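Local coordinates for protein chromosome-partitioning ATPase Soj (Thermus thermophilus, PDB 1WCV) that hydrolyses ATP, binds double-stranded DNA cooperatively as ATP-dependent nucleoprotein filaments and probably takes part in chromosome partitioning, at residues 9-14 with 136-141; 145-150 with 191-196; 176-181 with 206-211; 202-207 with 232-237. One frame throughout, in Å; residues are numbered along the deposited sequence.

Contact 1: 9-14 with 136-141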
loop_
_atom_site.group_PDB
_atom_site.type_symbol
_atom_site.label_atom_id
_atom_site.label_comp_id
_atom_site.label_asym_id
_atom_site.label_seq_id
_atom_site.Cartn_x
_atom_site.Cartn_y
_atom_site.Cartn_z
ATOM N N ILE A 9 -3.961 16.780 -12.210
ATOM C CA ILE A 9 -3.851 15.340 -12.356
ATOM C C ILE A 9 -4.998 14.796 -13.196
ATOM O O ILE A 9 -6.174 14.992 -12.880
ATOM C CB ILE A 9 -3.870 14.655 -10.963
ATOM C CG1 ILE A 9 -2.704 15.175 -10.118
ATOM C CG2 ILE A 9 -3.788 13.147 -11.116
ATOM C CD1 ILE A 9 -2.761 14.750 -8.653
ATOM N N ALA A 10 -4.647 14.113 -14.278
ATOM C CA ALA A 10 -5.650 13.530 -15.143
ATOM C C ALA A 10 -5.844 12.080 -14.728
ATOM O O ALA A 10 -4.875 11.386 -14.420
ATOM C CB ALA A 10 -5.191 13.591 -16.605
ATOM N N LEU A 11 -7.101 11.652 -14.684
ATOM C CA LEU A 11 -7.447 10.270 -14.374
ATOM C C LEU A 11 -7.817 9.724 -15.748
ATOM O O LEU A 11 -8.803 10.168 -16.345
ATOM C CB LEU A 11 -8.660 10.197 -13.444
ATOM C CG LEU A 11 -8.540 10.651 -11.980
ATOM C CD1 LEU A 11 -7.517 9.807 -11.261
ATOM C CD2 LEU A 11 -8.174 12.124 -11.915
ATOM N N ALA A 12 -7.024 8.789 -16.265
ATOM C CA ALA A 12 -7.296 8.249 -17.591
ATOM C C ALA A 12 -6.825 6.821 -17.782
ATOM O O ALA A 12 -5.837 6.395 -17.197
ATOM C CB ALA A 12 -6.641 9.134 -18.643
ATOM N N ASN A 13 -7.567 6.077 -18.593
ATOM C CA ASN A 13 -7.186 4.719 -18.945
ATOM C C ASN A 13 -7.736 4.496 -20.343
ATOM O O ASN A 13 -8.434 5.349 -20.888
ATOM C CB ASN A 13 -7.726 3.677 -17.954
ATOM C CG ASN A 13 -9.220 3.733 -17.806
ATOM O OD1 ASN A 13 -9.920 4.223 -18.684
ATOM N ND2 ASN A 13 -9.719 3.220 -16.697
ATOM N N GLN A 14 -7.425 3.350 -20.924
ATOM C CA GLN A 14 -7.859 3.052 -22.278
ATOM C C GLN A 14 -9.350 2.749 -22.421
ATOM O O GLN A 14 -10.024 3.315 -23.288
ATOM C CB GLN A 14 -7.040 1.875 -22.800
ATOM C CG GLN A 14 -6.862 1.828 -24.292
ATOM C CD GLN A 14 -6.009 0.649 -24.708
ATOM O OE1 GLN A 14 -6.393 -0.498 -24.510
ATOM N NE2 GLN A 14 -4.847 0.926 -25.272
ATOM N N GLY A 136 0.381 15.490 -14.108
ATOM C CA GLY A 136 0.479 14.119 -13.629
ATOM C C GLY A 136 -0.707 13.298 -14.087
ATOM O O GLY A 136 -1.792 13.834 -14.300
ATOM N N VAL A 137 -0.505 11.993 -14.251
ATOM C CA VAL A 137 -1.584 11.112 -14.677
ATOM C C VAL A 137 -1.703 9.908 -13.755
ATOM O O VAL A 137 -0.696 9.311 -13.379
ATOM C CB VAL A 137 -1.348 10.554 -16.105
ATOM C CG1 VAL A 137 -2.526 9.691 -16.527
ATOM C CG2 VAL A 137 -1.137 11.694 -17.094
ATOM N N VAL A 138 -2.934 9.575 -13.377
ATOM C CA VAL A 138 -3.199 8.396 -12.559
ATOM C C VAL A 138 -4.008 7.510 -13.495
ATOM O O VAL A 138 -5.040 7.934 -14.021
ATOM C CB VAL A 138 -4.033 8.715 -11.306
ATOM C CG1 VAL A 138 -4.519 7.413 -10.657
ATOM C CG2 VAL A 138 -3.191 9.494 -10.308
ATOM N N VAL A 139 -3.516 6.295 -13.719
ATOM C CA VAL A 139 -4.158 5.341 -14.622
ATOM C C VAL A 139 -4.836 4.260 -13.793
ATOM O O VAL A 139 -4.171 3.359 -13.292
ATOM C CB VAL A 139 -3.111 4.678 -15.544
ATOM C CG1 VAL A 139 -3.810 3.764 -16.567
ATOM C CG2 VAL A 139 -2.285 5.753 -16.254
ATOM N N PRO A 140 -6.166 4.354 -13.623
ATOM C CA PRO A 140 -6.921 3.369 -12.843
ATOM C C PRO A 140 -7.270 2.193 -13.740
ATOM O O PRO A 140 -7.893 2.367 -14.785
ATOM C CB PRO A 140 -8.167 4.146 -12.400
ATOM C CG PRO A 140 -7.791 5.623 -12.628
ATOM C CD PRO A 140 -7.001 5.534 -13.892
ATOM N N VAL A 141 -6.846 1.000 -13.350
ATOM C CA VAL A 141 -7.130 -0.173 -14.155
ATOM C C VAL A 141 -7.740 -1.244 -13.277
ATOM O O VAL A 141 -7.608 -1.198 -12.061
ATOM C CB VAL A 141 -5.847 -0.748 -14.813
ATOM C CG1 VAL A 141 -5.131 0.334 -15.595
ATOM C CG2 VAL A 141 -4.925 -1.326 -13.752
#

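Contact 2: 145-150 with 191-196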
loop_
_atom_site.group_PDB
_atom_site.type_symbol
_atom_site.label_atom_id
_atom_site.label_comp_id
_atom_site.label_asym_id
_atom_site.label_seq_id
_atom_site.Cartn_x
_atom_site.Cartn_y
_atom_site.Cartn_z
ATOM N N TYR A 145 -6.169 -9.414 -16.771
ATOM C CA TYR A 145 -4.991 -9.536 -17.622
ATOM C C TYR A 145 -4.883 -8.519 -18.758
ATOM O O TYR A 145 -3.774 -8.174 -19.173
ATOM C CB TYR A 145 -4.870 -10.956 -18.191
ATOM C CG TYR A 145 -3.728 -11.724 -17.568
ATOM C CD1 TYR A 145 -3.858 -12.308 -16.304
ATOM C CD2 TYR A 145 -2.487 -11.804 -18.205
ATOM C CE1 TYR A 145 -2.779 -12.949 -15.689
ATOM C CE2 TYR A 145 -1.400 -12.442 -17.597
ATOM C CZ TYR A 145 -1.555 -13.009 -16.339
ATOM O OH TYR A 145 -0.488 -13.628 -15.730
ATOM N N TYR A 146 -6.012 -8.025 -19.260
ATOM C CA TYR A 146 -5.932 -7.055 -20.344
ATOM C C TYR A 146 -5.226 -5.781 -19.900
ATOM O O TYR A 146 -4.682 -5.048 -20.725
ATOM C CB TYR A 146 -7.317 -6.683 -20.886
ATOM C CG TYR A 146 -7.203 -5.661 -21.994
ATOM C CD1 TYR A 146 -7.203 -4.293 -21.709
ATOM C CD2 TYR A 146 -6.942 -6.058 -23.305
ATOM C CE1 TYR A 146 -6.928 -3.349 -22.700
ATOM C CE2 TYR A 146 -6.666 -5.125 -24.301
ATOM C CZ TYR A 146 -6.656 -3.772 -23.988
ATOM O OH TYR A 146 -6.326 -2.846 -24.954
ATOM N N ALA A 147 -5.223 -5.522 -18.598
ATOM C CA ALA A 147 -4.600 -4.304 -18.093
ATOM C C ALA A 147 -3.140 -4.193 -18.494
ATOM O O ALA A 147 -2.618 -3.088 -18.632
ATOM C CB ALA A 147 -4.741 -4.230 -16.567
ATOM N N LEU A 148 -2.475 -5.329 -18.676
ATOM C CA LEU A 148 -1.070 -5.316 -19.066
ATOM C C LEU A 148 -0.882 -4.581 -20.388
ATOM O O LEU A 148 -0.030 -3.702 -20.488
ATOM C CB LEU A 148 -0.529 -6.745 -19.191
ATOM C CG LEU A 148 -0.320 -7.509 -17.882
ATOM C CD1 LEU A 148 -0.022 -8.966 -18.191
ATOM C CD2 LEU A 148 0.820 -6.880 -17.087
ATOM N N GLU A 149 -1.675 -4.941 -21.398
ATOM C CA GLU A 149 -1.573 -4.280 -22.695
ATOM C C GLU A 149 -2.271 -2.920 -22.686
ATOM O O GLU A 149 -1.821 -1.982 -23.343
ATOM C CB GLU A 149 -2.157 -5.162 -23.806
ATOM C CG GLU A 149 -3.488 -5.811 -23.482
ATOM C CD GLU A 149 -3.351 -7.243 -22.985
ATOM O OE1 GLU A 149 -2.880 -7.448 -21.842
ATOM O OE2 GLU A 149 -3.715 -8.169 -23.747
ATOM N N GLY A 150 -3.363 -2.811 -21.934
ATOM C CA GLY A 150 -4.084 -1.550 -21.851
ATOM C C GLY A 150 -3.206 -0.453 -21.277
ATOM O O GLY A 150 -3.189 0.675 -21.771
ATOM N N ALA A 191 0.455 -9.025 -9.257
ATOM C CA ALA A 191 1.860 -9.414 -9.245
ATOM C C ALA A 191 2.489 -9.182 -10.608
ATOM O O ALA A 191 3.617 -8.689 -10.706
ATOM C CB ALA A 191 1.996 -10.885 -8.839
ATOM N N GLN A 192 1.757 -9.523 -11.664
ATOM C CA GLN A 192 2.274 -9.334 -13.013
ATOM C C GLN A 192 2.342 -7.846 -13.372
ATOM O O GLN A 192 3.262 -7.408 -14.056
ATOM C CB GLN A 192 1.424 -10.117 -14.022
ATOM C CG GLN A 192 1.948 -10.072 -15.440
ATOM C CD GLN A 192 3.431 -10.395 -15.522
ATOM O OE1 GLN A 192 3.928 -11.272 -14.814
ATOM N NE2 GLN A 192 4.144 -9.693 -16.400
ATOM N N LEU A 193 1.383 -7.055 -12.906
ATOM C CA LEU A 193 1.436 -5.622 -13.186
ATOM C C LEU A 193 2.672 -5.014 -12.518
ATOM O O LEU A 193 3.350 -4.177 -13.102
ATOM C CB LEU A 193 0.168 -4.919 -12.689
ATOM C CG LEU A 193 -1.044 -5.129 -13.605
ATOM C CD1 LEU A 193 -2.319 -4.662 -12.921
ATOM C CD2 LEU A 193 -0.819 -4.373 -14.906
ATOM N N ARG A 194 2.966 -5.444 -11.294
ATOM C CA ARG A 194 4.130 -4.931 -10.583
ATOM C C ARG A 194 5.425 -5.447 -11.193
ATOM O O ARG A 194 6.413 -4.728 -11.251
ATOM C CB ARG A 194 4.064 -5.301 -9.098
ATOM C CG ARG A 194 2.935 -4.600 -8.366
ATOM C CD ARG A 194 3.005 -4.834 -6.876
ATOM N NE ARG A 194 1.775 -4.393 -6.232
ATOM C CZ ARG A 194 1.436 -3.123 -6.034
ATOM N NH1 ARG A 194 2.241 -2.139 -6.411
ATOM N NH2 ARG A 194 0.261 -2.841 -5.498
ATOM N N ALA A 195 5.414 -6.690 -11.661
ATOM C CA ALA A 195 6.599 -7.253 -12.290
ATOM C C ALA A 195 6.913 -6.499 -13.579
ATOM O O ALA A 195 8.070 -6.230 -13.883
ATOM C CB ALA A 195 6.382 -8.736 -12.595
ATOM N N HIS A 196 5.879 -6.147 -14.336
ATOM C CA HIS A 196 6.087 -5.449 -15.598
ATOM C C HIS A 196 6.242 -3.928 -15.498
ATOM O O HIS A 196 7.029 -3.340 -16.238
ATOM C CB HIS A 196 4.950 -5.781 -16.572
ATOM C CG HIS A 196 5.224 -5.354 -17.979
ATOM N ND1 HIS A 196 6.322 -5.794 -18.686
ATOM C CD2 HIS A 196 4.558 -4.513 -18.803
ATOM C CE1 HIS A 196 6.321 -5.242 -19.886
ATOM N NE2 HIS A 196 5.261 -4.460 -19.982
#

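Contact 3: 176-181 with 206-211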
loop_
_atom_site.group_PDB
_atom_site.type_symbol
_atom_site.label_atom_id
_atom_site.label_comp_id
_atom_site.label_asym_id
_atom_site.label_seq_id
_atom_site.Cartn_x
_atom_site.Cartn_y
_atom_site.Cartn_z
ATOM N N VAL A 176 -4.461 -0.066 -9.203
ATOM C CA VAL A 176 -5.262 -1.272 -9.367
ATOM C C VAL A 176 -6.574 -1.053 -8.609
ATOM O O VAL A 176 -6.565 -0.743 -7.412
ATOM C CB VAL A 176 -4.545 -2.508 -8.791
ATOM C CG1 VAL A 176 -5.414 -3.743 -8.962
ATOM C CG2 VAL A 176 -3.201 -2.706 -9.504
ATOM N N THR A 177 -7.694 -1.169 -9.319
ATOM C CA THR A 177 -9.008 -0.993 -8.707
ATOM C C THR A 177 -9.818 -2.263 -8.916
ATOM O O THR A 177 -9.410 -3.167 -9.655
ATOM C CB THR A 177 -9.794 0.189 -9.352
ATOM O OG1 THR A 177 -10.120 -0.138 -10.709
ATOM C CG2 THR A 177 -8.959 1.464 -9.333
ATOM N N MET A 178 -10.963 -2.333 -8.244
ATOM C CA MET A 178 -11.856 -3.480 -8.358
ATOM C C MET A 178 -11.163 -4.817 -8.127
ATOM O O MET A 178 -11.499 -5.835 -8.737
ATOM C CB MET A 178 -12.541 -3.441 -9.726
ATOM C CG MET A 178 -13.244 -2.106 -9.951
ATOM S SD MET A 178 -14.231 -2.011 -11.435
ATOM C CE MET A 178 -15.771 -2.713 -10.841
ATOM N N TYR A 179 -10.191 -4.807 -7.222
ATOM C CA TYR A 179 -9.458 -6.018 -6.878
ATOM C C TYR A 179 -10.459 -7.001 -6.255
ATOM O O TYR A 179 -10.981 -6.748 -5.169
ATOM C CB TYR A 179 -8.362 -5.652 -5.867
ATOM C CG TYR A 179 -7.485 -6.795 -5.400
ATOM C CD1 TYR A 179 -6.278 -7.089 -6.038
ATOM C CD2 TYR A 179 -7.844 -7.555 -4.286
ATOM C CE1 TYR A 179 -5.441 -8.122 -5.561
ATOM C CE2 TYR A 179 -7.028 -8.574 -3.810
ATOM C CZ TYR A 179 -5.827 -8.853 -4.447
ATOM O OH TYR A 179 -5.017 -9.848 -3.944
ATOM N N ASP A 180 -10.717 -8.116 -6.938
ATOM C CA ASP A 180 -11.669 -9.124 -6.449
ATOM C C ASP A 180 -11.037 -10.026 -5.398
ATOM O O ASP A 180 -10.410 -11.034 -5.725
ATOM C CB ASP A 180 -12.179 -9.977 -7.617
ATOM C CG ASP A 180 -13.322 -10.905 -7.214
ATOM O OD1 ASP A 180 -13.685 -10.922 -6.025
ATOM O OD2 ASP A 180 -13.861 -11.615 -8.092
ATOM N N GLY A 181 -11.223 -9.669 -4.132
ATOM C CA GLY A 181 -10.648 -10.447 -3.049
ATOM C C GLY A 181 -11.204 -11.847 -2.879
ATOM O O GLY A 181 -10.733 -12.599 -2.028
ATOM N N ILE A 206 -7.346 -0.620 -4.525
ATOM C CA ILE A 206 -8.750 -0.432 -4.157
ATOM C C ILE A 206 -9.488 -1.763 -4.321
ATOM O O ILE A 206 -9.528 -2.343 -5.408
ATOM C CB ILE A 206 -9.440 0.644 -5.036
ATOM C CG1 ILE A 206 -8.549 1.890 -5.143
ATOM C CG2 ILE A 206 -10.784 1.031 -4.411
ATOM C CD1 ILE A 206 -8.209 2.529 -3.799
ATOM N N PRO A 207 -10.097 -2.261 -3.239
ATOM C CA PRO A 207 -10.815 -3.534 -3.297
ATOM C C PRO A 207 -12.204 -3.444 -3.903
ATOM O O PRO A 207 -12.849 -2.398 -3.870
ATOM C CB PRO A 207 -10.902 -3.929 -1.835
ATOM C CG PRO A 207 -11.224 -2.601 -1.200
ATOM C CD PRO A 207 -10.241 -1.643 -1.905
ATOM N N ARG A 208 -12.664 -4.561 -4.450
ATOM C CA ARG A 208 -14.015 -4.604 -4.977
ATOM C C ARG A 208 -14.809 -4.653 -3.674
ATOM O O ARG A 208 -14.470 -5.420 -2.775
ATOM C CB ARG A 208 -14.231 -5.886 -5.778
ATOM C CG ARG A 208 -15.455 -5.859 -6.677
ATOM C CD ARG A 208 -15.574 -7.140 -7.488
ATOM N NE ARG A 208 -16.519 -6.990 -8.592
ATOM C CZ ARG A 208 -16.315 -6.195 -9.640
ATOM N NH1 ARG A 208 -15.200 -5.484 -9.725
ATOM N NH2 ARG A 208 -17.227 -6.106 -10.599
ATOM N N ASN A 209 -15.835 -3.820 -3.552
ATOM C CA ASN A 209 -16.642 -3.790 -2.337
ATOM C C ASN A 209 -18.020 -3.242 -2.663
ATOM O O ASN A 209 -18.148 -2.260 -3.394
ATOM C CB ASN A 209 -15.969 -2.922 -1.263
ATOM C CG ASN A 209 -16.806 -2.797 0.004
ATOM O OD1 ASN A 209 -17.629 -1.885 0.136
ATOM N ND2 ASN A 209 -16.610 -3.723 0.934
ATOM N N VAL A 210 -19.039 -3.889 -2.106
ATOM C CA VAL A 210 -20.435 -3.517 -2.322
ATOM C C VAL A 210 -20.774 -2.049 -2.051
ATOM O O VAL A 210 -21.463 -1.411 -2.847
ATOM C CB VAL A 210 -21.370 -4.400 -1.455
ATOM C CG1 VAL A 210 -20.994 -4.269 0.017
ATOM C CG2 VAL A 210 -22.824 -4.003 -1.675
ATOM N N ARG A 211 -20.306 -1.515 -0.928
ATOM C CA ARG A 211 -20.592 -0.126 -0.580
ATOM C C ARG A 211 -19.960 0.853 -1.554
ATOM O O ARG A 211 -20.514 1.915 -1.823
ATOM C CB ARG A 211 -20.114 0.169 0.844
ATOM C CG ARG A 211 -21.020 -0.412 1.916
ATOM C CD ARG A 211 -20.226 -0.857 3.127
ATOM N NE ARG A 211 -19.522 -2.111 2.874
ATOM C CZ ARG A 211 -18.726 -2.716 3.750
ATOM N NH1 ARG A 211 -18.522 -2.181 4.946
ATOM N NH2 ARG A 211 -18.150 -3.867 3.434
HETATM O O HOH W 1 -12.730 -0.840 -6.376
HETATM O O HOH W 2 -12.765 -7.575 -2.487
#

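Contact 4: 202-207 with 232-237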
loop_
_atom_site.group_PDB
_atom_site.type_symbol
_atom_site.label_atom_id
_atom_site.label_comp_id
_atom_site.label_asym_id
_atom_site.label_seq_id
_atom_site.Cartn_x
_atom_site.Cartn_y
_atom_site.Cartn_z
ATOM N N PHE A 202 0.923 1.953 -7.823
ATOM C CA PHE A 202 0.704 2.368 -6.441
ATOM C C PHE A 202 0.618 1.120 -5.572
ATOM O O PHE A 202 0.111 0.092 -6.010
ATOM C CB PHE A 202 -0.616 3.121 -6.301
ATOM C CG PHE A 202 -0.585 4.527 -6.822
ATOM C CD1 PHE A 202 0.084 5.529 -6.115
ATOM C CD2 PHE A 202 -1.266 4.869 -7.993
ATOM C CE1 PHE A 202 0.071 6.843 -6.556
ATOM C CE2 PHE A 202 -1.285 6.191 -8.448
ATOM C CZ PHE A 202 -0.616 7.181 -7.728
ATOM N N TRP A 203 1.107 1.225 -4.339
ATOM C CA TRP A 203 1.035 0.117 -3.402
ATOM C C TRP A 203 -0.386 -0.022 -2.866
ATOM O O TRP A 203 -0.831 -1.117 -2.549
ATOM C CB TRP A 203 2.019 0.330 -2.250
ATOM C CG TRP A 203 3.405 -0.022 -2.656
ATOM C CD1 TRP A 203 4.442 0.840 -2.876
ATOM C CD2 TRP A 203 3.885 -1.325 -3.006
ATOM N NE1 TRP A 203 5.534 0.152 -3.347
ATOM C CE2 TRP A 203 5.220 -1.176 -3.439
ATOM C CE3 TRP A 203 3.313 -2.604 -3.000
ATOM C CZ2 TRP A 203 5.994 -2.259 -3.867
ATOM C CZ3 TRP A 203 4.082 -3.679 -3.424
ATOM C CH2 TRP A 203 5.409 -3.496 -3.853
ATOM N N THR A 204 -1.099 1.097 -2.762
ATOM C CA THR A 204 -2.477 1.051 -2.294
ATOM C C THR A 204 -3.319 0.484 -3.434
ATOM O O THR A 204 -3.219 0.929 -4.576
ATOM C CB THR A 204 -3.007 2.456 -1.946
ATOM O OG1 THR A 204 -2.147 3.061 -0.976
ATOM C CG2 THR A 204 -4.430 2.371 -1.392
ATOM N N VAL A 205 -4.145 -0.499 -3.113
ATOM C CA VAL A 205 -5.002 -1.135 -4.092
ATOM C C VAL A 205 -6.430 -0.954 -3.612
ATOM O O VAL A 205 -6.691 -1.104 -2.417
ATOM C CB VAL A 205 -4.656 -2.641 -4.181
ATOM C CG1 VAL A 205 -5.708 -3.400 -4.997
ATOM C CG2 VAL A 205 -3.294 -2.809 -4.818
ATOM N N ILE A 206 -7.346 -0.620 -4.525
ATOM C CA ILE A 206 -8.750 -0.432 -4.157
ATOM C C ILE A 206 -9.488 -1.763 -4.321
ATOM O O ILE A 206 -9.528 -2.343 -5.408
ATOM C CB ILE A 206 -9.440 0.644 -5.036
ATOM C CG1 ILE A 206 -8.549 1.890 -5.143
ATOM C CG2 ILE A 206 -10.784 1.031 -4.411
ATOM C CD1 ILE A 206 -8.209 2.529 -3.799
ATOM N N PRO A 207 -10.097 -2.261 -3.239
ATOM C CA PRO A 207 -10.815 -3.534 -3.297
ATOM C C PRO A 207 -12.204 -3.444 -3.903
ATOM O O PRO A 207 -12.849 -2.398 -3.870
ATOM C CB PRO A 207 -10.902 -3.929 -1.835
ATOM C CG PRO A 207 -11.224 -2.601 -1.200
ATOM C CD PRO A 207 -10.241 -1.643 -1.905
ATOM N N ALA A 232 -13.310 2.995 1.599
ATOM C CA ALA A 232 -13.071 4.304 2.188
ATOM C C ALA A 232 -11.658 4.338 2.771
ATOM O O ALA A 232 -10.914 5.298 2.557
ATOM C CB ALA A 232 -14.113 4.593 3.279
ATOM N N HIS A 233 -11.277 3.293 3.504
ATOM C CA HIS A 233 -9.938 3.264 4.095
ATOM C C HIS A 233 -8.870 3.256 2.998
ATOM O O HIS A 233 -7.829 3.896 3.126
ATOM C CB HIS A 233 -9.767 2.032 4.993
ATOM C CG HIS A 233 -10.606 2.057 6.235
ATOM N ND1 HIS A 233 -10.382 2.943 7.270
ATOM C CD2 HIS A 233 -11.680 1.317 6.599
ATOM C CE1 HIS A 233 -11.284 2.747 8.216
ATOM N NE2 HIS A 233 -12.083 1.767 7.834
ATOM N N ALA A 234 -9.130 2.531 1.915
ATOM C CA ALA A 234 -8.170 2.475 0.815
ATOM C C ALA A 234 -8.030 3.830 0.112
ATOM O O ALA A 234 -6.915 4.269 -0.175
ATOM C CB ALA A 234 -8.575 1.393 -0.183
ATOM N N TYR A 235 -9.144 4.508 -0.164
ATOM C CA TYR A 235 -9.034 5.811 -0.818
ATOM C C TYR A 235 -8.398 6.864 0.083
ATOM O O TYR A 235 -7.752 7.791 -0.401
ATOM C CB TYR A 235 -10.395 6.281 -1.348
ATOM C CG TYR A 235 -10.656 5.746 -2.737
ATOM C CD1 TYR A 235 -9.822 6.090 -3.799
ATOM C CD2 TYR A 235 -11.702 4.856 -2.984
ATOM C CE1 TYR A 235 -10.019 5.550 -5.071
ATOM C CE2 TYR A 235 -11.910 4.315 -4.246
ATOM C CZ TYR A 235 -11.065 4.660 -5.282
ATOM O OH TYR A 235 -11.246 4.095 -6.521
ATOM N N ARG A 236 -8.568 6.723 1.395
ATOM C CA ARG A 236 -7.953 7.660 2.326
ATOM C C ARG A 236 -6.438 7.482 2.209
ATOM O O ARG A 236 -5.682 8.451 2.124
ATOM C CB ARG A 236 -8.413 7.358 3.761
ATOM C CG ARG A 236 -7.700 8.141 4.878
ATOM C CD ARG A 236 -7.874 9.642 4.734
ATOM N NE ARG A 236 -7.118 10.413 5.725
ATOM C CZ ARG A 236 -7.464 10.560 7.004
ATOM N NH1 ARG A 236 -8.563 9.988 7.473
ATOM N NH2 ARG A 236 -6.712 11.296 7.812
ATOM N N ARG A 237 -6.008 6.224 2.176
ATOM C CA ARG A 237 -4.591 5.905 2.083
ATOM C C ARG A 237 -4.032 6.305 0.714
ATOM O O ARG A 237 -2.906 6.792 0.614
ATOM C CB ARG A 237 -4.395 4.410 2.354
ATOM C CG ARG A 237 -2.950 3.954 2.491
ATOM C CD ARG A 237 -2.895 2.532 3.054
ATOM N NE ARG A 237 -3.472 2.468 4.399
ATOM C CZ ARG A 237 -4.545 1.753 4.736
ATOM N NH1 ARG A 237 -5.186 1.019 3.834
ATOM N NH2 ARG A 237 -4.984 1.777 5.979
#

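Contact 1: 9-14 with 136-141
Leu11 and Val138 run alongside each other in the same direction, on a face of the sheet that also carries Ile9. With chi2 at -61°, the CD1 branch of Leu11 comes to rest 3.7 Å from Val138 CB. Ile9 instead crosses Val138 obliquely, methyl to methyl, its CG2 3.8 Å from Val138 CG2. Ala10 and Val137 point to the other face. These are neighbouring parallel strands inside the P-loop NTPase sheet, and their backbones pair through Ala10 N to Gly136 O (2.9 Å), Val138 N to Ala10 O (2.9 Å) and Ala12 N to Val138 O (3.1 Å). The CG of Asn13 stands between the backbone N and the carbonyl carbon (chi1 57°), and ND2 gives Pro140 O a straight bond of 2.8 Å, with that oxygen in the plane of the amide. Asn13 OD1 accepts a weak bond from Gly16 N of the ATP-binding loop. Since Pro140 has no N-H to offer, buried Ala12 O is left with no hydrogen-bond donor in the model, meeting Val139 CA at 3.2 Å; strand pairing by backbone amides therefore gives way to one side-chain amide where the nucleotide loop begins.

Contact 2: 145-150 with 191-196
Leu148 reaches across to Gln192 and Leu193 and has more surface buried here than any other residue of the two segments, between which no hydrogen bond passes. Its two methyl branches divide the work. CD1 meets the aliphatic CG of Gln192 at 3.6 Å, the two side chains crossing at about a right angle, while CD2 lies 3.7 Å from Leu193 CD2, the two leucine side chains crossing at a slant. Gln192 takes part through its methylene: CG is anti to the backbone N (chi1 -175°), which brings it close to both methyls of Leu148, with CD2 at 3.8 Å. The segments belong to two helices on the same flank of the sheet. Helix 146-164 is the connection of a beta-alpha-beta crossover between strands 136-142 and 170-177, and helix 185-197 follows the second of these strands; the short segments run 28° apart, with axes 10.1 Å from each other at closest approach. Leu193, buried between the helices and the sheet, touches Ala147 CB through CD2 at 4.3 Å and also packs on Val176. Toward the surface, His196 CB closes on Leu148 CD2 at 4.3 Å.

Contact 3: 176-181 with 206-211
Ile206 N donates to Val176 O (3.0 Å), Tyr179 N to Ile206 O (3.1 Å) and Arg208 N to Tyr179 O (2.9 Å). In the last of these backbone bonds the donor stands above the carbonyl plane, 43° out of it. Two waters extend the pairing. One accepts from Met178 N and donates to Pro207 O, both at 3.0 Å; the other accepts from Gly181 N and donates to Arg208 O. Tyr179 and Pro207 thus form a single bridge at the C-terminal side of strand 170-177, an edge strand of the sheet within this chain. Segment 206-211 contributes Pro207 and Asn209, both of which bind ATP and ADP. Asn209 is also the N-cap of helix 210-218, its OD1 accepting a weak bond from Arg211 N. Among side chains, the extended Arg208 brings its guanidinium up to Met178, whose CB lies at its edge, in plane, 3.4 Å from NH1. An alanine in place of Met178 would probably leave the guanidinium without the thioether chain beside NH1 and freer to turn. Asp180 stays clear of this charge, OD2 being 5.4 Å from Arg208 NE, and pairs with Arg182. Tyr179 OH is hydrogen-bonded to His233 of the second subunit.

Contact 4: 202-207 with 232-237
The ring of Tyr235 takes Ile206 on one face: CD1 sits over the centre, 3.8 Å from the centroid and 12° off the ring normal, a CH-pi contact. Ile206 crosses the tyrosine side chain at about a right angle, with its CG2 3.5 Å from Tyr235 CE2 and its CG1 3.7 Å from Tyr235 CZ. Chi2 of -58° turns CD1 back over the ring. The second flat group, the guanidinium of Arg237, has His233 O above one face, offset toward the rim. Its charge is paired with Glu190 of the second subunit, and Tyr179 of that subunit makes a cation-pi contact with it. Between the two flat groups lies Ala234, whose CB touches Ile206 CD1 (3.8 Å), Val205 O (3.8 Å) and Pro207 CD (3.9 Å). Helix 230-246 is the last helix of this P-loop NTPase fold, and here it lies against the irregular segment that leads to Pro207 of the nucleotide site. Tyr235 also packs on Thr22, another ATP-binding residue, in helix 18-33, which begins within the P-loop, and its hydroxyl is hydrogen-bonded to Thr23. An alanine in place of Tyr235 would probably open a gap under Ile206 CD1 and leave the Thr23 hydroxyl without this partner. Farther along, Thr204 sets its methyl CG2 3.4 Å from Ala234 O, and its OG1 rests 3.7 Å from Arg237 CG while making its hydrogen bond to Glu241, one turn further on.

In the fold
Contact 1 is the core of the set, fully buried and about 6 Å from the chain centre, whereas contacts 2, 3 and 4 lie nearer the surface and border the second subunit. Chemistry follows place. Contact 1 and contact 3 rely on backbone hydrogen bonds, regular in the former until a side-chain amide takes over, irregular and water-extended in the latter, with one bridge; contacts 2 and 4 have no hydrogen bonds between their segments and depend on apolar packing, helix to helix or loop to helix. Strand 136-142 of contact 1 neighbours strand 170-177 of contact 3, and Leu193 of contact 2 packs on Val176. Contacts 3 and 4 share Ile206 and Pro207, which joins edge strand, nucleotide site and last helix.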